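Local coordinates for packaging protein UL32 (Human herpesvirus 8 type M, PDB 6XF9) that forms a zinc-binding pentameric ring required for herpesviral genome packaging and probably helps bring new capsids to nuclear replication compartments, at residues E101-H106 with E111-L116; G321-N326 with V330-F335; E444-L449 with L456-Q461. All coordinates share one frame; numbering follows the deposited sequence.

How the contacts relate
Along the chain the three contacts follow one another without overlap, each joining a helix to a loop or short helix close by in sequence. Contact 1, at the end of helix 89-106, lies on the opposite side of the chain's centre from the other two, with its centre 51 Å from that of contact 2 and 43 Å from that of contact 3. Contacts 2 and 3 are neighbours, on helices 329-338 and 435-451, with nearest atoms about 8 Å apart but no touch. Both of these reach the second subunit, so they belong to the surface where subunits of the ring meet, whereas contact 1 touches no other protein chain.

Contact 1 of 3, residues E101-H106 with E111-L116; sequences EIMHLH and EATYGL
Met-103 and Thr-113 bring the two backbones closest, their CA atoms 5.7 Å apart, where the last turn of helix 89-106 meets the loop that follows it. Residues 111-113 coil helically without a regular bond pattern, and Ala-112 and Leu-116 of this loop also touch Leu-57 of helix 53-60. At the centre, the Met-103 and Thr-113 side chains pass in opposite directions. Thr-113 has its CG2 anti to the backbone N, which lays the methyl against Met-103 CB at 3.2 Å and near His-104 CD2 at 3.4 Å. Its OG1 is thereby left on the other branch, where it bonds to the backbone O of Phe-107. An unbranched methionine suits this position because it lets the threonine methyl come close to CB; Met-103 CG also comes within 4.5 Å of Leu-116 CD2. His-104 and Tyr-114 make an oblique aromatic pair, with centroids 5.1 Å apart and planes at 41°. Tyr-114 CE1 approaches the edge of the imidazole, lying 3.3 Å from His-104 NE2. Elsewhere on that ring, His-104 ND1 is hydrogen-bonded to NE2 of His-13, whose ring lies nearly parallel to it, while Tyr-114 OH bonds to the O of Pro-108. No hydrogen bond crosses between 101-106 and 111-116. The contact is therefore one of aliphatic and ring surfaces, and its polar groups turn to neighbours: both hydroxyls are tied to backbone carbonyls of the intervening residues, fixing the loop as it folds back on the helix it has just left.

Contact 2 of 3, residues G321-N326 with V330-F335; sequences GHIENN and VDRIAF
The loop linking helices 308-321 and 329-338 folds back on the second of them, with Ile-323 of the loop lying against Arg-332 of the helix. The CA atoms of Ile-323 and Arg-332 are 7.1 Å apart. Arg-332 leaves the helix with an extended chain from CG to NE (chi2 175°, chi3 -176°), long enough to carry its guanidinium across to the loop backbone. There Ile-323 CG2 sits over the centre of one guanidinium face, 3.8 Å from Arg-332 CZ, so a branched aliphatic residue provides an apolar cover for the flat cation. The carbonyl of the same isoleucine receives a weak, bent hydrogen bond from Arg-332 NH1, 3.2 Å from Ile-323 O with an angle of 126° at the hydrogen. The firmer polar partners lie just beyond: NE bonds to the O of Val-327 and NH1 also to the O of Val-319. Arginine suits the place because its several N-H groups can address carbonyls from the end of helix 308-321 and from two points of the loop. Farther along the isoleucine, CD1 extends to Arg-332 CG at 4.1 Å and to Phe-335 CB at 4.3 Å, coming to the edge of the phenylalanine ring. One turn of helix separates Arg-332 from Phe-335, which brings both onto the side facing the loop. Behind them, Val-330 and Ile-333 pack on helix 360-369 of the same chain. The second subunit borders the contact as well: its Phe-59 stacks on Phe-335, and the N of its zinc ligand Cys-52 is hydrogen-bonded to Asp-331 OD2.

Contact 3 of 3, residues E444-L449 with L456-Q461; sequences ELTAQL and LAHPSQ
The imidazole of His-458 has the hydroxyl of Thr-446 over one face, with OG1 3.5 Å from His-458 NE2 and no hydrogen bond between them. Pro-459 CD lies over the same face, offset toward the rim, and Ser-460 CA is at the ring's edge. Holding CG anti to its backbone N (chi1 -166°), His-458 N-caps helix 459-465: its ND1 accepts from Ser-460 N at 3.2 Å, tilted 30° from the ring plane. A second bond, 2.6 Å between His-458 ND1 and Ser-460 OG, helps fix the ring's rotation. Thr-446 turns its CG2 to the imidazole too, while its OG1 is 3.2 Å from Pro-459 CD and finds its hydrogen-bond partner in Ile-442 O. Proline suits the first helical turn, where no backbone N-H is needed for helix bonding, and its CG rests on Leu-445 CG at 4.2 Å. The apolar row ends where Leu-449 and Leu-456 meet crosswise, their CD1 atoms 3.6 Å apart. Phe-425 of helix 416-430 packs on both Leu-445 and Pro-459, and Leu-456 reaches helix 371-379. The contact thus joins the end of helix 435-451, close to the zinc ligand His-452, to the C-terminal helix 459-465, with Asn-150 of the second subunit hydrogen-bonded to the N of His-458.

Contact 1 of 3, residues E101-H106 with E111-L116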
ATOM      1  N   GLU D 101     -51.335  23.921  -9.167  1.00 63.35           N
ATOM      2  CA  GLU D 101     -52.715  23.564  -9.438  1.00 63.17           C
ATOM      3  C   GLU D 101     -53.329  22.852  -8.245  1.00 62.70           C
ATOM      4  O   GLU D 101     -54.437  23.188  -7.822  1.00 64.07           O
ATOM      5  CB  GLU D 101     -52.755  22.700 -10.691  1.00 62.29           C
ATOM      6  CG  GLU D 101     -54.096  22.181 -11.099  1.00 62.51           C
ATOM      7  CD  GLU D 101     -55.000  23.225 -11.690  1.00 64.48           C
ATOM      8  OE1 GLU D 101     -54.566  24.375 -11.918  1.00 65.58           O
ATOM      9  OE2 GLU D 101     -56.161  22.863 -11.965  1.00 65.67           O
ATOM     10  N   ILE D 102     -52.598  21.909  -7.645  1.00 55.85           N
ATOM     11  CA  ILE D 102     -53.133  21.191  -6.493  1.00 55.58           C
ATOM     12  C   ILE D 102     -53.414  22.157  -5.351  1.00 57.15           C
ATOM     13  O   ILE D 102     -54.353  21.953  -4.571  1.00 58.49           O
ATOM     14  CB  ILE D 102     -52.178  20.060  -6.071  1.00 53.89           C
ATOM     15  CG1 ILE D 102     -52.240  18.925  -7.081  1.00 52.80           C
ATOM     16  CG2 ILE D 102     -52.524  19.522  -4.683  1.00 53.97           C
ATOM     17  CD1 ILE D 102     -51.109  17.968  -6.927  1.00 51.70           C
ATOM     18  N   MET D 103     -52.632  23.239  -5.246  1.00 74.74           N
ATOM     19  CA  MET D 103     -52.808  24.185  -4.145  1.00 76.39           C
ATOM     20  C   MET D 103     -53.993  25.121  -4.364  1.00 78.69           C
ATOM     21  O   MET D 103     -54.684  25.479  -3.401  1.00 80.78           O
ATOM     22  CB  MET D 103     -51.547  25.037  -3.970  1.00 76.70           C
ATOM     23  CG  MET D 103     -50.327  24.300  -3.487  1.00 75.46           C
ATOM     24  SD  MET D 103     -50.453  23.909  -1.745  1.00 76.30           S
ATOM     25  CE  MET D 103     -50.240  25.506  -0.975  1.00 78.09           C
ATOM     26  N   HIS D 104     -54.239  25.521  -5.612  1.00 80.50           N
ATOM     27  CA  HIS D 104     -55.394  26.349  -5.934  1.00 83.07           C
ATOM     28  C   HIS D 104     -56.709  25.580  -5.851  1.00 84.64           C
ATOM     29  O   HIS D 104     -57.752  26.179  -5.559  1.00 87.79           O
ATOM     30  CB  HIS D 104     -55.188  26.949  -7.311  1.00 82.88           C
ATOM     31  CG  HIS D 104     -54.178  28.046  -7.309  1.00 83.40           C
ATOM     32  ND1 HIS D 104     -53.245  28.204  -8.310  1.00 83.04           N
ATOM     33  CD2 HIS D 104     -53.921  29.014  -6.398  1.00 84.95           C
ATOM     34  CE1 HIS D 104     -52.479  29.246  -8.034  1.00 84.36           C
ATOM     35  NE2 HIS D 104     -52.865  29.753  -6.876  1.00 85.48           N
ATOM     36  N   LEU D 105     -56.691  24.269  -6.122  1.00 63.93           N
ATOM     37  CA  LEU D 105     -57.908  23.469  -6.011  1.00 65.14           C
ATOM     38  C   LEU D 105     -58.304  23.250  -4.562  1.00 66.61           C
ATOM     39  O   LEU D 105     -59.490  23.341  -4.215  1.00 69.66           O
ATOM     40  CB  LEU D 105     -57.739  22.116  -6.698  1.00 62.93           C
ATOM     41  CG  LEU D 105     -57.958  21.877  -8.181  1.00 62.39           C
ATOM     42  CD1 LEU D 105     -57.290  22.906  -9.031  1.00 62.15           C
ATOM     43  CD2 LEU D 105     -57.386  20.522  -8.476  1.00 60.13           C
ATOM     44  N   HIS D 106     -57.337  22.917  -3.707  1.00 83.97           N
ATOM     45  CA  HIS D 106     -57.657  22.405  -2.384  1.00 85.11           C
ATOM     46  C   HIS D 106     -57.282  23.319  -1.227  1.00 86.23           C
ATOM     47  O   HIS D 106     -57.706  23.046  -0.098  1.00 87.98           O
ATOM     48  CB  HIS D 106     -56.988  21.042  -2.178  1.00 82.50           C
ATOM     49  CG  HIS D 106     -57.344  20.038  -3.225  1.00 81.54           C
ATOM     50  ND1 HIS D 106     -58.265  19.038  -3.012  1.00 82.86           N
ATOM     51  CD2 HIS D 106     -56.897  19.877  -4.493  1.00 79.81           C
ATOM     52  CE1 HIS D 106     -58.366  18.298  -4.104  1.00 81.84           C
ATOM     53  NE2 HIS D 106     -57.546  18.785  -5.019  1.00 79.89           N
ATOM     54  N   GLU D 111     -52.443  31.483   2.522  1.00104.31           N
ATOM     55  CA  GLU D 111     -51.378  32.338   1.994  1.00103.39           C
ATOM     56  C   GLU D 111     -50.167  31.588   1.476  1.00100.13           C
ATOM     57  O   GLU D 111     -49.417  32.105   0.648  1.00 99.92           O
ATOM     58  CB  GLU D 111     -50.944  33.356   3.054  1.00105.37           C
ATOM     59  N   ALA D 112     -49.972  30.366   1.962  1.00119.45           N
ATOM     60  CA  ALA D 112     -48.851  29.534   1.533  1.00117.17           C
ATOM     61  C   ALA D 112     -48.916  29.248   0.029  1.00116.55           C
ATOM     62  O   ALA D 112     -47.888  29.228  -0.648  1.00116.44           O
ATOM     63  CB  ALA D 112     -48.824  28.233   2.323  1.00115.33           C
ATOM     64  N   THR D 113     -50.123  29.028  -0.488  1.00111.03           N
ATOM     65  CA  THR D 113     -50.318  28.771  -1.902  1.00110.40           C
ATOM     66  C   THR D 113     -49.852  29.942  -2.774  1.00111.85           C
ATOM     67  O   THR D 113     -49.261  29.708  -3.829  1.00111.59           O
ATOM     68  CB  THR D 113     -51.795  28.467  -2.219  1.00110.65           C
ATOM     69  OG1 THR D 113     -52.226  27.332  -1.459  1.00110.05           O
ATOM     70  CG2 THR D 113     -51.973  28.179  -3.702  1.00109.85           C
ATOM     71  N   TYR D 114     -50.099  31.193  -2.372  1.00103.68           N
ATOM     72  CA  TYR D 114     -49.642  32.274  -3.236  1.00104.85           C
ATOM     73  C   TYR D 114     -48.253  32.718  -2.805  1.00105.36           C
ATOM     74  O   TYR D 114     -47.911  32.658  -1.618  1.00105.43           O
ATOM     75  CB  TYR D 114     -50.635  33.444  -3.230  1.00107.04           C
ATOM     76  CG  TYR D 114     -52.042  32.981  -3.540  1.00107.36           C
ATOM     77  CD1 TYR D 114     -52.481  32.904  -4.862  1.00107.05           C
ATOM     78  CD2 TYR D 114     -52.918  32.575  -2.527  1.00108.27           C
ATOM     79  CE1 TYR D 114     -53.752  32.463  -5.175  1.00107.69           C
ATOM     80  CE2 TYR D 114     -54.197  32.121  -2.833  1.00109.42           C
ATOM     81  CZ  TYR D 114     -54.607  32.071  -4.165  1.00109.24           C
ATOM     82  OH  TYR D 114     -55.868  31.626  -4.513  1.00110.77           O
ATOM     83  N   GLY D 115     -47.435  33.110  -3.775  1.00122.26           N
ATOM     84  CA  GLY D 115     -46.032  33.311  -3.480  1.00122.79           C
ATOM     85  C   GLY D 115     -45.439  31.967  -3.128  1.00121.19           C
ATOM     86  O   GLY D 115     -44.742  31.806  -2.116  1.00121.18           O
ATOM     87  N   LEU D 116     -45.745  30.980  -3.975  1.00 78.38           N
ATOM     88  CA  LEU D 116     -45.318  29.610  -3.722  1.00 76.41           C
ATOM     89  C   LEU D 116     -43.817  29.454  -3.934  1.00 76.59           C
ATOM     90  O   LEU D 116     -43.146  28.757  -3.165  1.00 75.60           O
ATOM     91  CB  LEU D 116     -46.098  28.669  -4.640  1.00 74.74           C
ATOM     92  CG  LEU D 116     -45.963  27.157  -4.485  1.00 72.73           C
ATOM     93  CD1 LEU D 116     -46.268  26.726  -3.049  1.00 72.11           C
ATOM     94  CD2 LEU D 116     -46.909  26.458  -5.462  1.00 71.51           C
TER

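Contact 2 of 3, residues G321-N326 with V330-F335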
ATOM      1  N   GLY D 321     -27.988  -1.584 -35.491  1.00 62.20           N
ATOM      2  CA  GLY D 321     -28.315  -2.644 -36.435  1.00 62.54           C
ATOM      3  C   GLY D 321     -28.149  -2.393 -37.925  1.00 63.18           C
ATOM      4  O   GLY D 321     -27.950  -3.356 -38.676  1.00 63.95           O
ATOM      5  N   HIS D 322     -28.216  -1.127 -38.374  1.00 91.63           N
ATOM      6  CA  HIS D 322     -28.212  -0.848 -39.815  1.00 92.18           C
ATOM      7  C   HIS D 322     -26.832  -1.065 -40.431  1.00 93.08           C
ATOM      8  O   HIS D 322     -26.696  -1.802 -41.415  1.00 93.91           O
ATOM      9  CB  HIS D 322     -28.676   0.587 -40.104  1.00 91.34           C
ATOM     10  CG  HIS D 322     -30.166   0.771 -40.094  1.00 90.52           C
ATOM     11  ND1 HIS D 322     -30.773   1.928 -40.543  1.00 89.59           N
ATOM     12  CD2 HIS D 322     -31.169  -0.051 -39.693  1.00 90.06           C
ATOM     13  CE1 HIS D 322     -32.085   1.813 -40.414  1.00 88.82           C
ATOM     14  NE2 HIS D 322     -32.351   0.623 -39.902  1.00 89.13           N
ATOM     15  N   ILE D 323     -25.799  -0.429 -39.874  1.00 79.79           N
ATOM     16  CA  ILE D 323     -24.429  -0.677 -40.316  1.00 80.34           C
ATOM     17  C   ILE D 323     -23.981  -2.020 -39.768  1.00 80.81           C
ATOM     18  O   ILE D 323     -24.231  -2.350 -38.601  1.00 80.75           O
ATOM     19  CB  ILE D 323     -23.485   0.465 -39.881  1.00 79.79           C
ATOM     20  CG1 ILE D 323     -23.764   1.767 -40.656  1.00 79.34           C
ATOM     21  CG2 ILE D 323     -22.046   0.034 -39.965  1.00 80.05           C
ATOM     22  CD1 ILE D 323     -24.773   2.719 -39.962  1.00 78.46           C
ATOM     23  N   GLU D 324     -23.321  -2.810 -40.613  1.00 79.09           N
ATOM     24  CA  GLU D 324     -22.921  -4.157 -40.250  1.00 79.29           C
ATOM     25  C   GLU D 324     -21.413  -4.316 -40.158  1.00 79.30           C
ATOM     26  O   GLU D 324     -20.940  -5.423 -39.861  1.00 79.28           O
ATOM     27  CB  GLU D 324     -23.481  -5.120 -41.297  1.00 79.94           C
ATOM     28  CG  GLU D 324     -24.997  -5.076 -41.396  1.00 79.78           C
ATOM     29  CD  GLU D 324     -25.498  -5.641 -42.704  1.00 80.56           C
ATOM     30  OE1 GLU D 324     -24.697  -6.275 -43.434  1.00 81.04           O
ATOM     31  OE2 GLU D 324     -26.686  -5.400 -43.021  1.00 80.61           O
ATOM     32  N   ASN D 325     -20.651  -3.248 -40.430  1.00 65.78           N
ATOM     33  CA  ASN D 325     -19.213  -3.170 -40.200  1.00 65.36           C
ATOM     34  C   ASN D 325     -18.891  -2.261 -39.003  1.00 64.36           C
ATOM     35  O   ASN D 325     -19.760  -1.638 -38.384  1.00 64.06           O
ATOM     36  CB  ASN D 325     -18.454  -2.725 -41.461  1.00 65.70           C
ATOM     37  CG  ASN D 325     -19.071  -1.508 -42.131  1.00 65.78           C
ATOM     38  OD1 ASN D 325     -20.247  -1.220 -41.961  1.00 65.82           O
ATOM     39  ND2 ASN D 325     -18.262  -0.772 -42.877  1.00 65.84           N
ATOM     40  N   ASN D 326     -17.593  -2.124 -38.754  1.00 55.89           N
ATOM     41  CA  ASN D 326     -17.005  -1.442 -37.611  1.00 54.52           C
ATOM     42  C   ASN D 326     -16.874   0.077 -37.678  1.00 54.04           C
ATOM     43  O   ASN D 326     -15.801   0.604 -37.365  1.00 53.02           O
ATOM     44  CB  ASN D 326     -15.610  -2.019 -37.395  1.00 53.97           C
ATOM     45  CG  ASN D 326     -15.101  -1.801 -36.006  1.00 52.18           C
ATOM     46  OD1 ASN D 326     -15.877  -1.578 -35.077  1.00 51.50           O
ATOM     47  ND2 ASN D 326     -13.780  -1.794 -35.861  1.00 51.40           N
ATOM     48  N   VAL D 330     -20.257   7.408 -33.165  1.00 43.92           N
ATOM     49  CA  VAL D 330     -20.616   8.784 -33.527  1.00 43.41           C
ATOM     50  C   VAL D 330     -20.817   8.913 -35.034  1.00 44.77           C
ATOM     51  O   VAL D 330     -21.604   9.752 -35.491  1.00 44.69           O
ATOM     52  CB  VAL D 330     -19.592   9.824 -33.014  1.00 41.76           C
ATOM     53  CG1 VAL D 330     -19.662   9.960 -31.519  1.00 40.08           C
ATOM     54  CG2 VAL D 330     -18.193   9.483 -33.442  1.00 41.80           C
ATOM     55  N   ASP D 331     -20.109   8.110 -35.834  1.00 56.45           N
ATOM     56  CA  ASP D 331     -20.345   8.106 -37.279  1.00 57.55           C
ATOM     57  C   ASP D 331     -21.654   7.400 -37.646  1.00 58.39           C
ATOM     58  O   ASP D 331     -22.402   7.895 -38.495  1.00 58.61           O
ATOM     59  CB  ASP D 331     -19.156   7.465 -37.991  1.00 58.08           C
ATOM     60  CG  ASP D 331     -17.969   8.402 -38.067  1.00 57.25           C
ATOM     61  OD1 ASP D 331     -18.219   9.631 -38.155  1.00 56.67           O
ATOM     62  OD2 ASP D 331     -16.803   7.922 -37.995  1.00 57.06           O
ATOM     63  N   ARG D 332     -21.963   6.267 -36.996  1.00 47.89           N
ATOM     64  CA  ARG D 332     -23.240   5.591 -37.223  1.00 48.39           C
ATOM     65  C   ARG D 332     -24.407   6.521 -36.947  1.00 47.60           C
ATOM     66  O   ARG D 332     -25.407   6.518 -37.674  1.00 47.83           O
ATOM     67  CB  ARG D 332     -23.366   4.383 -36.313  1.00 48.99           C
ATOM     68  CG  ARG D 332     -22.502   3.235 -36.643  1.00 49.91           C
ATOM     69  CD  ARG D 332     -22.646   2.157 -35.604  1.00 50.12           C
ATOM     70  NE  ARG D 332     -21.728   1.064 -35.869  1.00 50.65           N
ATOM     71  CZ  ARG D 332     -22.100  -0.175 -36.128  1.00 51.60           C
ATOM     72  NH1 ARG D 332     -23.388  -0.484 -36.138  1.00 51.92           N
ATOM     73  NH2 ARG D 332     -21.175  -1.103 -36.356  1.00 51.92           N
ATOM     74  N   ILE D 333     -24.316   7.289 -35.865  1.00 50.13           N
ATOM     75  CA  ILE D 333     -25.347   8.262 -35.548  1.00 48.84           C
ATOM     76  C   ILE D 333     -25.455   9.299 -36.660  1.00 48.89           C
ATOM     77  O   ILE D 333     -26.557   9.667 -37.087  1.00 48.57           O
ATOM     78  CB  ILE D 333     -25.036   8.903 -34.186  1.00 47.58           C
ATOM     79  CG1 ILE D 333     -25.177   7.861 -33.078  1.00 47.64           C
ATOM     80  CG2 ILE D 333     -25.928  10.082 -33.941  1.00 46.28           C
ATOM     81  CD1 ILE D 333     -24.445   8.209 -31.802  1.00 46.48           C
ATOM     82  N   ALA D 334     -24.315   9.789 -37.148  1.00 51.43           N
ATOM     83  CA  ALA D 334     -24.355  10.756 -38.239  1.00 51.33           C
ATOM     84  C   ALA D 334     -24.942  10.138 -39.497  1.00 52.42           C
ATOM     85  O   ALA D 334     -25.745  10.774 -40.184  1.00 52.41           O
ATOM     86  CB  ALA D 334     -22.964  11.314 -38.512  1.00 51.24           C
ATOM     87  N   PHE D 335     -24.573   8.888 -39.802  1.00 70.56           N
ATOM     88  CA  PHE D 335     -25.094   8.223 -40.999  1.00 71.37           C
ATOM     89  C   PHE D 335     -26.607   8.050 -40.938  1.00 71.03           C
ATOM     90  O   PHE D 335     -27.302   8.292 -41.930  1.00 71.30           O
ATOM     91  CB  PHE D 335     -24.436   6.855 -41.198  1.00 72.44           C
ATOM     92  CG  PHE D 335     -22.974   6.914 -41.625  1.00 73.14           C
ATOM     93  CD1 PHE D 335     -22.311   8.135 -41.780  1.00 72.44           C
ATOM     94  CD2 PHE D 335     -22.256   5.729 -41.861  1.00 74.02           C
ATOM     95  CE1 PHE D 335     -20.971   8.163 -42.166  1.00 72.57           C
ATOM     96  CE2 PHE D 335     -20.917   5.757 -42.248  1.00 73.90           C
ATOM     97  CZ  PHE D 335     -20.278   6.972 -42.400  1.00 73.34           C
TER

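Contact 3 of 3, residues E444-L449 with L456-Q461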
ATOM      1  N   GLU D 444     -16.610   1.417  -8.688  1.00 53.70           N
ATOM      2  CA  GLU D 444     -17.856   0.870  -8.134  1.00 53.75           C
ATOM      3  C   GLU D 444     -19.025   1.056  -9.101  1.00 53.45           C
ATOM      4  O   GLU D 444     -19.909   0.202  -9.193  1.00 53.52           O
ATOM      5  CB  GLU D 444     -18.169   1.513  -6.783  1.00 54.07           C
ATOM      6  CG  GLU D 444     -19.397   0.948  -6.083  1.00 54.40           C
ATOM      7  CD  GLU D 444     -19.301  -0.543  -5.767  1.00 54.82           C
ATOM      8  OE1 GLU D 444     -18.167  -1.058  -5.672  1.00 54.98           O
ATOM      9  OE2 GLU D 444     -20.362  -1.197  -5.574  1.00 55.10           O
ATOM     10  N   LEU D 445     -19.070   2.186  -9.798  1.00 40.25           N
ATOM     11  CA  LEU D 445     -20.139   2.420 -10.758  1.00 39.93           C
ATOM     12  C   LEU D 445     -20.061   1.457 -11.927  1.00 40.14           C
ATOM     13  O   LEU D 445     -21.090   1.014 -12.446  1.00 40.42           O
ATOM     14  CB  LEU D 445     -20.075   3.860 -11.247  1.00 40.27           C
ATOM     15  CG  LEU D 445     -20.975   4.200 -12.426  1.00 40.39           C
ATOM     16  CD1 LEU D 445     -22.439   3.870 -12.136  1.00 40.12           C
ATOM     17  CD2 LEU D 445     -20.816   5.667 -12.674  1.00 40.74           C
ATOM     18  N   THR D 446     -18.859   1.156 -12.405  1.00 44.07           N
ATOM     19  CA  THR D 446     -18.749   0.173 -13.478  1.00 44.42           C
ATOM     20  C   THR D 446     -19.236  -1.195 -13.026  1.00 44.54           C
ATOM     21  O   THR D 446     -19.925  -1.894 -13.776  1.00 45.15           O
ATOM     22  CB  THR D 446     -17.317   0.094 -13.971  1.00 44.60           C
ATOM     23  OG1 THR D 446     -16.896   1.404 -14.364  1.00 44.85           O
ATOM     24  CG2 THR D 446     -17.254  -0.798 -15.169  1.00 45.57           C
ATOM     25  N   ALA D 447     -18.876  -1.601 -11.804  1.00 42.39           N
ATOM     26  CA  ALA D 447     -19.317  -2.895 -11.287  1.00 42.55           C
ATOM     27  C   ALA D 447     -20.832  -2.964 -11.220  1.00 42.82           C
ATOM     28  O   ALA D 447     -21.436  -3.957 -11.634  1.00 43.48           O
ATOM     29  CB  ALA D 447     -18.707  -3.161  -9.915  1.00 42.36           C
ATOM     30  N   GLN D 448     -21.475  -1.913 -10.699  1.00 47.91           N
ATOM     31  CA  GLN D 448     -22.930  -1.941 -10.596  1.00 47.80           C
ATOM     32  C   GLN D 448     -23.589  -1.877 -11.964  1.00 48.04           C
ATOM     33  O   GLN D 448     -24.580  -2.572 -12.211  1.00 48.71           O
ATOM     34  CB  GLN D 448     -23.405  -0.787  -9.740  1.00 47.46           C
ATOM     35  CG  GLN D 448     -22.825  -0.811  -8.365  1.00 47.68           C
ATOM     36  CD  GLN D 448     -23.493  -1.820  -7.477  1.00 48.19           C
ATOM     37  OE1 GLN D 448     -24.396  -2.550  -7.901  1.00 48.43           O
ATOM     38  NE2 GLN D 448     -23.068  -1.852  -6.220  1.00 48.78           N
ATOM     39  N   LEU D 449     -23.044  -1.083 -12.884  1.00 37.75           N
ATOM     40  CA  LEU D 449     -23.610  -1.053 -14.231  1.00 38.37           C
ATOM     41  C   LEU D 449     -23.709  -2.450 -14.827  1.00 39.38           C
ATOM     42  O   LEU D 449     -24.717  -2.792 -15.452  1.00 40.20           O
ATOM     43  CB  LEU D 449     -22.784  -0.144 -15.142  1.00 38.53           C
ATOM     44  CG  LEU D 449     -23.051   1.325 -14.898  1.00 37.89           C
ATOM     45  CD1 LEU D 449     -22.351   2.121 -15.953  1.00 38.54           C
ATOM     46  CD2 LEU D 449     -24.534   1.529 -14.983  1.00 37.90           C
ATOM     47  N   LEU D 456     -23.150   0.420 -21.023  1.00 46.96           N
ATOM     48  CA  LEU D 456     -22.674   1.744 -21.336  1.00 46.81           C
ATOM     49  C   LEU D 456     -21.200   1.633 -21.680  1.00 47.05           C
ATOM     50  O   LEU D 456     -20.555   0.638 -21.360  1.00 46.92           O
ATOM     51  CB  LEU D 456     -22.889   2.697 -20.158  1.00 45.17           C
ATOM     52  CG  LEU D 456     -24.329   2.723 -19.642  1.00 44.46           C
ATOM     53  CD1 LEU D 456     -24.405   3.693 -18.518  1.00 43.07           C
ATOM     54  CD2 LEU D 456     -25.337   3.069 -20.705  1.00 45.81           C
ATOM     55  N   ALA D 457     -20.666   2.654 -22.347  1.00 50.35           N
ATOM     56  CA  ALA D 457     -19.223   2.780 -22.421  1.00 50.09           C
ATOM     57  C   ALA D 457     -18.666   2.919 -21.012  1.00 48.49           C
ATOM     58  O   ALA D 457     -19.391   3.210 -20.055  1.00 47.45           O
ATOM     59  CB  ALA D 457     -18.815   3.971 -23.277  1.00 50.84           C
ATOM     60  N   HIS D 458     -17.369   2.697 -20.886  1.00 51.40           N
ATOM     61  CA  HIS D 458     -16.759   2.696 -19.569  1.00 49.84           C
ATOM     62  C   HIS D 458     -16.808   4.100 -18.976  1.00 49.30           C
ATOM     63  O   HIS D 458     -16.479   5.066 -19.671  1.00 50.10           O
ATOM     64  CB  HIS D 458     -15.326   2.205 -19.654  1.00 50.00           C
ATOM     65  CG  HIS D 458     -14.743   1.866 -18.322  1.00 48.97           C
ATOM     66  ND1 HIS D 458     -14.111   2.799 -17.525  1.00 48.52           N
ATOM     67  CD2 HIS D 458     -14.733   0.707 -17.628  1.00 48.41           C
ATOM     68  CE1 HIS D 458     -13.731   2.224 -16.399  1.00 47.80           C
ATOM     69  NE2 HIS D 458     -14.104   0.957 -16.434  1.00 47.76           N
ATOM     70  N   PRO D 459     -17.217   4.261 -17.711  1.00 45.08           N
ATOM     71  CA  PRO D 459     -17.360   5.620 -17.163  1.00 44.75           C
ATOM     72  C   PRO D 459     -16.107   6.464 -17.239  1.00 45.22           C
ATOM     73  O   PRO D 459     -16.225   7.682 -17.408  1.00 45.89           O
ATOM     74  CB  PRO D 459     -17.766   5.367 -15.710  1.00 43.81           C
ATOM     75  CG  PRO D 459     -18.496   4.088 -15.771  1.00 43.65           C
ATOM     76  CD  PRO D 459     -17.835   3.252 -16.835  1.00 44.32           C
ATOM     77  N   SER D 460     -14.911   5.872 -17.177  1.00 53.76           N
ATOM     78  CA  SER D 460     -13.704   6.690 -17.311  1.00 53.95           C
ATOM     79  C   SER D 460     -13.623   7.287 -18.700  1.00 55.06           C
ATOM     80  O   SER D 460     -13.262   8.458 -18.856  1.00 55.73           O
ATOM     81  CB  SER D 460     -12.453   5.861 -17.024  1.00 53.94           C
ATOM     82  OG  SER D 460     -12.365   4.739 -17.893  1.00 54.40           O
ATOM     83  N   GLN D 461     -13.956   6.497 -19.720  1.00 48.32           N
ATOM     84  CA  GLN D 461     -14.065   7.042 -21.065  1.00 49.34           C
ATOM     85  C   GLN D 461     -15.102   8.155 -21.102  1.00 49.71           C
ATOM     86  O   GLN D 461     -14.837   9.242 -21.625  1.00 50.59           O
ATOM     87  CB  GLN D 461     -14.400   5.921 -22.060  1.00 50.03           C
ATOM     88  CG  GLN D 461     -14.931   6.454 -23.385  1.00 51.70           C
ATOM     89  CD  GLN D 461     -15.355   5.365 -24.387  1.00 52.83           C
ATOM     90  OE1 GLN D 461     -15.338   4.168 -24.076  1.00 52.58           O
ATOM     91  NE2 GLN D 461     -15.776   5.793 -25.589  1.00 54.20           N
TER